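Local atomic coordinates of succinyl-CoA ligase (ADP-forming) subunit alpha (Methanosaeta concilii, PDB entry 6HXI), a protein that binds coenzyme A and combines a CoA-ligase-type region with a C-terminal region of the citrate synthase family in one chain of a multi-subunit assembly. Residues Ser43-Pro48 / Ile63-Tyr68; Ala24-Leu29 / His54-Gly59; Glu472-Glu477 / Leu523-Leu528; Lys493-Pro498 / Asn535-Val540. All coordinates share one frame; numbering follows the deposited sequence.

Contact 1. Residues Ser43-Pro48 / Ile63-Tyr68; sequences SAIINP and IILPMY
Strands 42-46 and 61-68 pair in parallel in the mixed sheet of the N-terminal Rossmann-like domain; the short segments cross at -28° with axes 4.6 Å apart. The backbone supplies the polar part. Ile45 is held at both its N-H and its C=O, on successive peptide units: its N donates to Pro66 O at 3.0 Å, in the carbonyl plane, and its O accepts from Tyr68 N at 2.8 Å, almost along the C=O axis. Asn47 N then donates to Tyr68 O at 2.7 Å, a bond bent to 151°. This parallel register sets Ile45 beside Met67 and Ile46 beside Tyr68.

Apolar contacts lie on two faces. On one, Ile45 reaches CD1 across Leu65 at about a right angle, 3.8 Å from Leu65 CB, while Met67 crosses it obliquely. On the other, Ala44 CB lies at the edge of the Tyr68 ring, near its plane, 3.7 Å from Tyr68 CD1, and helix 71-77 packs over Tyr68 and Ile46. Beyond the strand end, Asn47, with CG anti to its N (chi1 -172°), runs alongside Met67 in the same direction, placing Asn47 CB 3.7 Å from Met67 CG and Asn47 ND2 equally far from Met67 SD.

Contact 2. Residues Ala24-Leu29 / His54-Gly59; sequences AIQRML and HKAFWG
Gln26 lays its carboxamide along the backbone of Phe57 and overlaps the root of that side chain, the amide and ring planes standing 50° apart. CG is anti to the backbone N and the chain bends at chi2 (59°), swinging the amide from the helix flank onto the strand. Two nearly straight bonds fix its rotation. Phe57 N donates to Gln26 OE1 at 2.9 Å, in the carbonyl plane and on a lone pair, and Gln26 NE2 donates to Phe57 O at 3.1 Å, although this donor sits above the carbonyl plane of Phe57. One side chain thus satisfies both the N-H and the C=O of one strand residue, and OE1 also lies at the edge of the Phe57 ring.

The remaining contacts are van der Waals packing. Leu29 CD1 presses on Ala56 CB at 3.4 Å, tighter than usual carbon contact. Ile25 and His54 meet tip to tip, with Ile25 CG2 3.8 Å from His54 NE2; His54 ND1 is taken by Tyr20 OH. Gln26 and Phe57 also pack on Arg350 of a neighbouring subunit. With segment axes 8.2 Å apart, helix 22-34, which connects strands 15-18 and 42-46, packs on strand 52-58, running roughly along it at 31°. That strand is outermost in its sheet within this chain, and the pair shows the helix-on-sheet layering of a Rossmann-like alpha/beta domain.

Contact 3. Residues Glu472-Glu477 / Leu523-Leu528; sequences EQFVGE and LQVEEL
Glu477 OE1 is the best-held side-chain oxygen here: one salt bridge, from Lys481 NZ, holds it, and Arg463 NH2 adds only a long, weak ion pair. Both lie outside the two segments, and the interface proper is made of carbon. Helices 471-480 and 517-530 approach with segment axes 9.6 Å apart at a crossing angle of -57°, and Val475 and Val525 mark the closest backbone point, with CA atoms 6.8 Å apart.

At that point the two valines slide past each other in opposite directions, Val475 CG2 meeting Val525 CG1 at 3.7 Å. In each, CG1 is anti to the backbone N and CG2 sits beside it. The second branch of Val525, CG2, points at Phe474 CD2 from the ring edge, in plane, at 3.7 Å. The two side chains are roughly perpendicular there, and the same phenyl ring also meets Phe461 of helix 453-466 edge-to-face.

Leu528 closes the other flank. Its CD1 lies 3.5 Å from Glu472 N, in the first turn of its helix, and 3.8 Å from Glu472 CG. Chi1 of Glu472 (-47°) sets CG beside the leucine, and the bend at chi2 (77°) folds the carboxylate back, OE2 coming 3.9 Å from Leu528 CD1. Leu528 also packs on Lys228 of the citrate lyase chain. The side chain of Val475 comes within about 6 Å of bound coenzyme A, so this oblique helix-helix crossing belongs to the coenzyme-bearing side of the helical C-terminal domain of the citrate synthase family.

Contact 4. Residues Lys493-Pro498 / Asn535-Val540; sequences KSVKNP and NLILNV. With COA (coenzyme A), chain G.
An inverse gamma turn centred on Leu536 (phi/psi -92°/55°) makes the chain of 535-540 kink between two partners: a weak bond from Ile537 N to Asn535 O closes it at 3.1 Å. Leu536 points away from 493-498 and lies against coenzyme A, its CD1 3.4 Å from ribose oxygen O4B and its CD2 3.5 Å from adenine N7A. Ile537 points the other way, into the 493-498 loop.

The loop-to-loop contact rests on that isoleucine. Its CG1 takes the crowded position between N and the carbonyl carbon (chi1 56°), leaving CG2 to press on the backbone, 3.6 Å from Ser494 C, and CD1 to reach Lys493 CB. Val495 slides past it in the opposite direction, CG1 of Val495 lying 4.1 Å from Ile537 CG2. Lys493 O receives a CA-H...O contact from Asn535 CA at 3.4 Å.

The 493-498 loop is folded on itself by Ser494 N donating to Asn497 O at 2.8 Å. Its polar ends face other chains: Ser494 OG bonds Glu312 of the citrate lyase chain, and Lys493 NZ bonds Glu365 O of a second copy of this subunit. Ile537 also rests on Glu526 and Thr530 of helix 517-530; Asn539 N-caps helix 540-555 through Gly542 N, while 493-498 lies just before helix 500-512.

The contacts form two pairs. Contacts 1 and 2, centres 11 Å apart, share the N-terminal mixed sheet: strands 52-58 and 61-68 are neighbours, joined by a probable hydrogen bond, Leu65 N to His54 O at 2.7 Å, and the segments of the two contacts alternate along the chain. Contacts 3 and 4, centres 15 Å apart, alternate likewise in the helical C-terminal region, with a probable hydrogen bond of 3.0 Å between Glu526 OE2 and Leu538 N. The centres of contacts 1 and 3 lie about 74 Å apart, the first pair closing before the second opens. These modules lie far apart in one chain, yet the coenzyme A beside contact 4 also binds the N-terminal region of a second copy.

Contact 1. Residues Ser43-Pro48 / Ile63-Tyr68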
# COMPACT_ATOMS: atom_id res chain seq x y z
N SER B 43 -22.33 -26.43 25.93
CA SER B 43 -21.31 -25.71 26.69
C SER B 43 -20.17 -25.32 25.74
O SER B 43 -19.69 -24.19 25.80
CB SER B 43 -20.79 -26.59 27.83
OG SER B 43 -21.74 -26.74 28.86
N ALA B 44 -19.74 -26.26 24.84
CA ALA B 44 -18.65 -25.99 23.90
C ALA B 44 -18.71 -26.86 22.65
O ALA B 44 -19.37 -27.91 22.62
CB ALA B 44 -17.28 -26.17 24.58
N ILE B 45 -17.97 -26.43 21.63
CA ILE B 45 -17.79 -27.17 20.39
C ILE B 45 -16.37 -27.71 20.43
O ILE B 45 -15.47 -27.02 20.92
CB ILE B 45 -18.04 -26.29 19.15
CG1 ILE B 45 -19.47 -25.71 19.18
CG2 ILE B 45 -17.78 -27.04 17.85
CD1 ILE B 45 -19.51 -24.31 18.79
N ILE B 46 -16.16 -28.94 19.95
CA ILE B 46 -14.82 -29.48 19.87
C ILE B 46 -14.49 -29.51 18.37
O ILE B 46 -15.18 -30.18 17.60
CB ILE B 46 -14.63 -30.83 20.64
CG1 ILE B 46 -15.13 -30.71 22.10
CG2 ILE B 46 -13.15 -31.25 20.61
CD1 ILE B 46 -15.46 -32.00 22.77
N ASN B 47 -13.54 -28.68 17.95
CA ASN B 47 -13.12 -28.56 16.57
C ASN B 47 -11.63 -28.95 16.48
O ASN B 47 -10.76 -28.20 16.91
CB ASN B 47 -13.38 -27.14 16.04
CG ASN B 47 -13.15 -26.96 14.56
OD1 ASN B 47 -12.59 -27.80 13.86
ND2 ASN B 47 -13.54 -25.82 14.05
N PRO B 48 -11.34 -30.15 15.92
CA PRO B 48 -9.94 -30.61 15.89
C PRO B 48 -8.97 -29.77 15.07
O PRO B 48 -7.76 -29.84 15.29
CB PRO B 48 -10.03 -32.04 15.39
CG PRO B 48 -11.39 -32.18 14.86
CD PRO B 48 -12.27 -31.16 15.39
N ILE B 63 -25.49 -15.37 20.01
CA ILE B 63 -24.70 -15.76 21.18
C ILE B 63 -23.35 -16.32 20.76
O ILE B 63 -23.19 -16.71 19.61
CB ILE B 63 -25.47 -16.71 22.16
CG1 ILE B 63 -25.83 -18.07 21.52
CG2 ILE B 63 -26.71 -16.02 22.77
CD1 ILE B 63 -25.91 -19.22 22.50
N ILE B 64 -22.40 -16.40 21.69
CA ILE B 64 -21.06 -16.93 21.42
C ILE B 64 -20.86 -18.26 22.13
O ILE B 64 -21.06 -18.35 23.33
CB ILE B 64 -19.94 -15.88 21.75
CG1 ILE B 64 -20.06 -14.56 20.94
CG2 ILE B 64 -18.52 -16.44 21.64
CD1 ILE B 64 -20.34 -14.65 19.46
N LEU B 65 -20.41 -19.26 21.41
CA LEU B 65 -20.05 -20.54 22.01
C LEU B 65 -18.54 -20.72 21.92
O LEU B 65 -17.97 -20.44 20.86
CB LEU B 65 -20.75 -21.74 21.34
CG LEU B 65 -22.28 -21.78 21.49
CD1 LEU B 65 -22.84 -22.97 20.79
CD2 LEU B 65 -22.71 -21.73 22.96
N PRO B 66 -17.90 -21.17 23.01
CA PRO B 66 -16.45 -21.44 22.95
C PRO B 66 -16.16 -22.70 22.13
O PRO B 66 -17.01 -23.58 22.01
CB PRO B 66 -16.04 -21.58 24.41
CG PRO B 66 -17.28 -21.99 25.11
CD PRO B 66 -18.46 -21.52 24.33
N MET B 67 -14.96 -22.76 21.54
CA MET B 67 -14.59 -23.83 20.64
C MET B 67 -13.18 -24.31 20.97
O MET B 67 -12.25 -23.50 20.99
CB MET B 67 -14.78 -23.31 19.21
CG MET B 67 -14.68 -24.36 18.15
SD MET B 67 -15.28 -23.68 16.57
CE MET B 67 -13.93 -22.64 16.10
N TYR B 68 -13.05 -25.61 21.33
CA TYR B 68 -11.82 -26.27 21.78
C TYR B 68 -11.28 -27.26 20.78
O TYR B 68 -12.05 -27.90 20.10
CB TYR B 68 -12.06 -26.98 23.14
CG TYR B 68 -12.32 -25.99 24.26
CD1 TYR B 68 -13.60 -25.49 24.49
CD2 TYR B 68 -11.28 -25.50 25.04
CE1 TYR B 68 -13.84 -24.55 25.48
CE2 TYR B 68 -11.52 -24.56 26.05
CZ TYR B 68 -12.80 -24.08 26.25
OH TYR B 68 -13.04 -23.16 27.24

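Contact 2. Residues Ala24-Leu29 / His54-Gly59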
# COMPACT_ATOMS: atom_id res chain seq x y z
N ALA B 24 -26.33 -28.43 12.76
CA ALA B 24 -26.69 -29.29 13.88
C ALA B 24 -26.61 -28.47 15.18
O ALA B 24 -27.53 -28.53 16.00
CB ALA B 24 -25.71 -30.47 13.96
N ILE B 25 -25.55 -27.64 15.34
CA ILE B 25 -25.39 -26.74 16.48
C ILE B 25 -26.62 -25.82 16.55
O ILE B 25 -27.26 -25.75 17.61
CB ILE B 25 -24.06 -25.95 16.43
CG1 ILE B 25 -22.86 -26.87 16.70
CG2 ILE B 25 -24.08 -24.78 17.42
CD1 ILE B 25 -21.51 -26.39 16.03
N GLN B 26 -26.95 -25.16 15.41
CA GLN B 26 -28.11 -24.27 15.34
C GLN B 26 -29.44 -24.98 15.68
O GLN B 26 -30.27 -24.40 16.37
CB GLN B 26 -28.21 -23.53 13.98
CG GLN B 26 -29.25 -22.39 14.00
CD GLN B 26 -28.95 -21.35 15.07
OE1 GLN B 26 -28.05 -20.53 14.92
NE2 GLN B 26 -29.66 -21.41 16.18
N ARG B 27 -29.62 -26.24 15.23
CA ARG B 27 -30.82 -27.03 15.48
C ARG B 27 -30.99 -27.27 16.97
O ARG B 27 -32.10 -27.09 17.50
CB ARG B 27 -30.78 -28.37 14.72
CG ARG B 27 -30.98 -28.19 13.23
CD ARG B 27 -31.45 -29.43 12.55
NE ARG B 27 -31.94 -29.12 11.22
CZ ARG B 27 -31.26 -29.36 10.11
NH1 ARG B 27 -31.77 -29.06 8.93
NH2 ARG B 27 -30.05 -29.90 10.17
N MET B 28 -29.89 -27.63 17.67
CA MET B 28 -29.92 -27.86 19.12
C MET B 28 -30.35 -26.58 19.86
O MET B 28 -31.29 -26.62 20.66
CB MET B 28 -28.58 -28.40 19.63
CG MET B 28 -28.35 -29.83 19.25
SD MET B 28 -26.75 -30.49 19.75
CE MET B 28 -26.98 -30.63 21.51
N LEU B 29 -29.72 -25.44 19.53
CA LEU B 29 -30.02 -24.15 20.14
C LEU B 29 -31.46 -23.72 19.88
O LEU B 29 -32.11 -23.19 20.79
CB LEU B 29 -29.04 -23.07 19.66
CG LEU B 29 -27.60 -23.27 20.09
CD1 LEU B 29 -26.68 -22.32 19.33
CD2 LEU B 29 -27.46 -23.08 21.59
N HIS B 54 -17.58 -19.59 18.18
CA HIS B 54 -18.59 -19.86 17.19
C HIS B 54 -19.81 -19.03 17.54
O HIS B 54 -20.25 -19.03 18.68
CB HIS B 54 -18.91 -21.35 17.13
CG HIS B 54 -20.11 -21.67 16.27
ND1 HIS B 54 -20.06 -21.56 14.88
CD2 HIS B 54 -21.35 -22.06 16.63
CE1 HIS B 54 -21.27 -21.90 14.45
NE2 HIS B 54 -22.08 -22.21 15.46
N LYS B 55 -20.34 -18.31 16.57
CA LYS B 55 -21.54 -17.50 16.77
C LYS B 55 -22.77 -18.20 16.19
O LYS B 55 -22.74 -18.68 15.07
CB LYS B 55 -21.32 -16.11 16.15
CG LYS B 55 -22.50 -15.14 16.32
CD LYS B 55 -22.11 -13.68 16.00
CE LYS B 55 -21.57 -13.47 14.62
NZ LYS B 55 -22.46 -14.02 13.58
N ALA B 56 -23.84 -18.25 16.95
CA ALA B 56 -25.11 -18.86 16.56
C ALA B 56 -26.25 -18.02 17.13
O ALA B 56 -26.02 -17.08 17.90
CB ALA B 56 -25.19 -20.28 17.11
N PHE B 57 -27.49 -18.37 16.78
CA PHE B 57 -28.68 -17.70 17.28
C PHE B 57 -29.26 -18.37 18.51
O PHE B 57 -29.27 -19.60 18.61
CB PHE B 57 -29.79 -17.72 16.21
CG PHE B 57 -29.70 -16.69 15.13
CD1 PHE B 57 -29.88 -15.33 15.42
CD2 PHE B 57 -29.44 -17.05 13.82
CE1 PHE B 57 -29.84 -14.38 14.41
CE2 PHE B 57 -29.40 -16.10 12.81
CZ PHE B 57 -29.59 -14.76 13.11
N TRP B 58 -29.88 -17.55 19.37
CA TRP B 58 -30.72 -17.89 20.51
C TRP B 58 -32.00 -17.12 20.19
O TRP B 58 -32.13 -15.95 20.54
CB TRP B 58 -30.09 -17.42 21.83
CG TRP B 58 -30.91 -17.80 23.03
CD1 TRP B 58 -31.70 -16.98 23.78
CD2 TRP B 58 -31.07 -19.12 23.56
NE1 TRP B 58 -32.32 -17.71 24.77
CE2 TRP B 58 -31.93 -19.02 24.68
CE3 TRP B 58 -30.52 -20.37 23.24
CZ2 TRP B 58 -32.28 -20.13 25.45
CZ3 TRP B 58 -30.85 -21.46 24.02
CH2 TRP B 58 -31.73 -21.34 25.10
N GLY B 59 -32.85 -17.72 19.39
CA GLY B 59 -34.06 -17.07 18.88
C GLY B 59 -33.67 -16.14 17.75
O GLY B 59 -33.31 -16.60 16.66

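Contact 3. Residues Glu472-Glu477 / Leu523-Leu528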
# COMPACT_ATOMS: atom_id res chain seq x y z
N GLU B 472 3.51 22.14 -35.50
CA GLU B 472 4.21 23.41 -35.19
C GLU B 472 3.44 24.23 -34.17
O GLU B 472 4.04 24.73 -33.23
CB GLU B 472 4.44 24.26 -36.47
CG GLU B 472 5.01 23.51 -37.68
CD GLU B 472 4.03 22.64 -38.45
OE1 GLU B 472 3.04 23.19 -38.99
OE2 GLU B 472 4.25 21.41 -38.51
N GLN B 473 2.10 24.30 -34.32
CA GLN B 473 1.19 25.01 -33.41
C GLN B 473 1.16 24.37 -32.05
O GLN B 473 1.11 25.09 -31.05
CB GLN B 473 -0.23 25.12 -34.00
CG GLN B 473 -0.31 26.06 -35.20
CD GLN B 473 -1.72 26.21 -35.71
OE1 GLN B 473 -2.31 25.28 -36.27
NE2 GLN B 473 -2.28 27.41 -35.55
N PHE B 474 1.19 23.02 -31.99
CA PHE B 474 1.21 22.26 -30.73
C PHE B 474 2.52 22.52 -30.00
O PHE B 474 2.50 22.87 -28.82
CB PHE B 474 1.01 20.75 -30.99
CG PHE B 474 1.21 19.82 -29.81
CD1 PHE B 474 0.57 20.05 -28.59
CD2 PHE B 474 1.97 18.65 -29.94
CE1 PHE B 474 0.69 19.14 -27.53
CE2 PHE B 474 2.10 17.76 -28.88
CZ PHE B 474 1.44 18.01 -27.68
N VAL B 475 3.65 22.39 -30.72
CA VAL B 475 5.00 22.66 -30.18
C VAL B 475 5.03 24.10 -29.64
O VAL B 475 5.38 24.29 -28.48
CB VAL B 475 6.12 22.32 -31.21
CG1 VAL B 475 7.50 22.80 -30.75
CG2 VAL B 475 6.14 20.83 -31.52
N GLY B 476 4.54 25.06 -30.44
CA GLY B 476 4.45 26.47 -30.06
C GLY B 476 3.57 26.75 -28.85
O GLY B 476 4.00 27.46 -27.94
N GLU B 477 2.34 26.20 -28.82
CA GLU B 477 1.39 26.37 -27.71
C GLU B 477 1.98 25.89 -26.36
O GLU B 477 1.87 26.58 -25.34
CB GLU B 477 0.06 25.62 -28.02
CG GLU B 477 -0.94 25.62 -26.87
CD GLU B 477 -2.03 24.57 -26.91
OE1 GLU B 477 -2.06 23.72 -26.00
OE2 GLU B 477 -2.89 24.65 -27.81
N LEU B 523 5.52 11.78 -34.82
CA LEU B 523 6.79 11.82 -35.53
C LEU B 523 7.01 13.18 -36.20
O LEU B 523 8.16 13.56 -36.35
CB LEU B 523 6.98 10.65 -36.54
CG LEU B 523 7.00 9.21 -35.96
CD1 LEU B 523 6.97 8.19 -37.06
CD2 LEU B 523 8.20 8.98 -35.06
N GLN B 524 5.94 13.91 -36.61
CA GLN B 524 6.03 15.27 -37.16
C GLN B 524 6.42 16.23 -36.04
O GLN B 524 7.23 17.11 -36.28
CB GLN B 524 4.69 15.73 -37.80
CG GLN B 524 4.41 15.15 -39.18
CD GLN B 524 3.07 15.64 -39.72
OE1 GLN B 524 1.99 15.17 -39.34
NE2 GLN B 524 3.11 16.61 -40.63
N VAL B 525 5.81 16.07 -34.82
CA VAL B 525 6.12 16.86 -33.61
C VAL B 525 7.61 16.64 -33.22
O VAL B 525 8.31 17.62 -32.90
CB VAL B 525 5.18 16.55 -32.42
CG1 VAL B 525 5.68 17.20 -31.13
CG2 VAL B 525 3.74 16.95 -32.71
N GLU B 526 8.06 15.35 -33.25
CA GLU B 526 9.44 14.94 -32.94
C GLU B 526 10.48 15.58 -33.88
O GLU B 526 11.57 15.94 -33.42
CB GLU B 526 9.54 13.42 -32.94
CG GLU B 526 10.84 12.86 -32.37
CD GLU B 526 11.16 11.46 -32.86
OE1 GLU B 526 10.83 11.15 -34.03
OE2 GLU B 526 11.73 10.68 -32.07
N GLU B 527 10.15 15.76 -35.18
CA GLU B 527 11.06 16.39 -36.14
C GLU B 527 11.31 17.82 -35.74
O GLU B 527 12.45 18.27 -35.79
CB GLU B 527 10.51 16.33 -37.57
CG GLU B 527 10.69 14.97 -38.21
CD GLU B 527 10.28 14.92 -39.66
OE1 GLU B 527 9.10 14.59 -39.95
OE2 GLU B 527 11.14 15.21 -40.52
N LEU B 528 10.26 18.49 -35.23
CA LEU B 528 10.35 19.86 -34.72
C LEU B 528 11.16 19.97 -33.41
O LEU B 528 11.96 20.89 -33.28
CB LEU B 528 8.94 20.45 -34.55
CG LEU B 528 8.19 20.66 -35.86
CD1 LEU B 528 6.76 20.83 -35.60
CD2 LEU B 528 8.72 21.88 -36.62

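Contact 4. Residues Lys493-Pro498 / Asn535-Val540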
# COMPACT_ATOMS: atom_id res chain seq x y z
N LYS B 493 19.96 9.36 -24.97
CA LYS B 493 19.54 8.99 -26.32
C LYS B 493 19.13 10.21 -27.16
O LYS B 493 18.66 11.22 -26.62
CB LYS B 493 18.46 7.89 -26.28
CG LYS B 493 18.96 6.60 -25.64
CD LYS B 493 20.16 6.01 -26.37
CE LYS B 493 20.61 4.71 -25.78
NZ LYS B 493 21.93 4.34 -26.33
N SER B 494 19.36 10.11 -28.47
CA SER B 494 19.14 11.19 -29.43
C SER B 494 18.77 10.64 -30.79
O SER B 494 18.53 9.43 -30.90
CB SER B 494 20.42 12.01 -29.54
OG SER B 494 21.45 11.26 -30.15
N VAL B 495 18.76 11.50 -31.83
CA VAL B 495 18.45 11.04 -33.19
C VAL B 495 19.53 10.08 -33.74
O VAL B 495 19.19 9.08 -34.36
CB VAL B 495 18.13 12.16 -34.21
CG1 VAL B 495 16.72 12.68 -34.01
CG2 VAL B 495 19.14 13.30 -34.13
N LYS B 496 20.81 10.39 -33.49
CA LYS B 496 21.96 9.60 -33.94
C LYS B 496 22.14 8.34 -33.07
O LYS B 496 22.59 7.33 -33.59
CB LYS B 496 23.24 10.47 -33.98
CG LYS B 496 23.22 11.56 -35.06
CD LYS B 496 24.40 12.56 -34.93
CE LYS B 496 24.07 13.81 -34.11
NZ LYS B 496 25.15 14.16 -33.13
N ASN B 497 21.74 8.39 -31.77
CA ASN B 497 21.82 7.28 -30.81
C ASN B 497 20.40 6.98 -30.21
O ASN B 497 20.07 7.49 -29.15
CB ASN B 497 22.86 7.61 -29.74
CG ASN B 497 23.10 6.54 -28.71
OD1 ASN B 497 23.10 5.33 -28.99
ND2 ASN B 497 23.36 6.96 -27.48
N PRO B 498 19.54 6.19 -30.90
CA PRO B 498 18.15 6.01 -30.41
C PRO B 498 17.94 5.06 -29.24
O PRO B 498 18.72 4.13 -29.07
CB PRO B 498 17.39 5.50 -31.65
CG PRO B 498 18.35 5.58 -32.80
CD PRO B 498 19.73 5.56 -32.22
N ASN B 535 18.35 15.37 -28.39
CA ASN B 535 17.85 14.49 -27.32
C ASN B 535 16.35 14.69 -27.08
O ASN B 535 15.81 14.13 -26.12
CB ASN B 535 18.60 14.76 -26.01
CG ASN B 535 18.25 16.07 -25.35
OD1 ASN B 535 18.59 17.14 -25.84
ND2 ASN B 535 17.53 16.02 -24.24
N LEU B 536 15.68 15.53 -27.91
CA LEU B 536 14.23 15.75 -27.72
C LEU B 536 13.46 14.75 -28.58
O LEU B 536 12.64 15.11 -29.43
CB LEU B 536 13.82 17.22 -27.99
CG LEU B 536 14.35 18.27 -27.00
CD1 LEU B 536 13.81 19.63 -27.32
CD2 LEU B 536 14.09 17.89 -25.58
N ILE B 537 13.79 13.48 -28.36
CA ILE B 537 13.22 12.37 -29.12
C ILE B 537 11.95 11.94 -28.45
O ILE B 537 11.69 12.30 -27.31
CB ILE B 537 14.24 11.17 -29.33
CG1 ILE B 537 14.81 10.64 -27.99
CG2 ILE B 537 15.38 11.57 -30.27
CD1 ILE B 537 15.07 9.09 -27.94
N LEU B 538 11.16 11.15 -29.17
CA LEU B 538 9.95 10.56 -28.64
C LEU B 538 10.47 9.45 -27.72
O LEU B 538 11.19 8.56 -28.17
CB LEU B 538 9.14 10.01 -29.81
CG LEU B 538 7.67 9.71 -29.60
CD1 LEU B 538 6.89 10.96 -29.09
CD2 LEU B 538 7.08 9.16 -30.89
N ASN B 539 10.25 9.61 -26.41
CA ASN B 539 10.72 8.65 -25.42
C ASN B 539 9.73 7.43 -25.31
O ASN B 539 8.71 7.40 -26.00
CB ASN B 539 11.00 9.35 -24.07
CG ASN B 539 9.79 9.88 -23.34
OD1 ASN B 539 8.73 9.27 -23.30
ND2 ASN B 539 9.95 11.00 -22.67
N VAL B 540 10.06 6.44 -24.45
CA VAL B 540 9.29 5.20 -24.25
C VAL B 540 7.87 5.49 -23.78
O VAL B 540 6.94 4.88 -24.32
CB VAL B 540 10.01 4.14 -23.33
CG1 VAL B 540 9.31 2.79 -23.38
CG2 VAL B 540 11.44 3.94 -23.78
N1A COA G . 9.29 19.19 -24.98
C2A COA G . 9.33 20.23 -25.82
N3A COA G . 10.29 21.14 -25.99
C4A COA G . 11.30 20.95 -25.12
C5A COA G . 11.41 19.93 -24.19
C6A COA G . 10.35 18.99 -24.16
N6A COA G . 10.36 17.91 -23.38
N7A COA G . 12.53 20.10 -23.41
C8A COA G . 13.08 21.19 -23.88
N9A COA G . 12.39 21.76 -24.91
C1B COA G . 12.71 22.99 -25.63
C2B COA G . 12.86 24.24 -24.76
O2B COA G . 11.58 24.81 -24.46
C3B COA G . 13.68 25.13 -25.69
O3B COA G . 12.87 25.76 -26.71
P3B COA G . 13.24 27.13 -27.42
O7A COA G . 14.62 26.98 -27.96
O8A COA G . 12.20 27.34 -28.47
O9A COA G . 13.09 28.22 -26.34
C4B COA G . 14.55 24.14 -26.48
O4B COA G . 13.95 22.84 -26.29
C5B COA G . 16.01 24.11 -26.09
O5B COA G . 16.08 24.10 -24.65
P1A COA G . 17.18 25.01 -23.85
O1A COA G . 17.37 24.60 -22.43
O2A COA G . 16.93 26.50 -24.02
O3A COA G . 18.42 24.57 -24.75
P2A COA G . 20.01 24.63 -24.77
O4A COA G . 20.57 23.45 -24.09
O5A COA G . 20.38 24.63 -26.24
O6A COA G . 20.45 26.01 -24.04
CBP COA G . 22.02 27.79 -24.62
CCP COA G . 20.59 27.25 -24.76
CDP COA G . 22.10 29.12 -25.37
CEP COA G . 22.39 28.01 -23.14
CAP COA G . 23.00 26.75 -25.24
OAP COA G . 22.53 26.30 -26.50
C9P COA G . 24.45 27.18 -25.36
O9P COA G . 25.20 27.10 -24.38
N8P COA G . 24.86 27.60 -26.57
C7P COA G . 26.20 28.13 -26.81
C6P COA G . 26.16 29.59 -27.19
C5P COA G . 27.53 30.12 -27.54
O5P COA G . 28.39 29.38 -28.02
N4P COA G . 27.75 31.41 -27.28
C3P COA G . 29.04 32.05 -27.46
C2P COA G . 29.98 31.80 -26.30
S1P COA G . 31.44 32.84 -26.63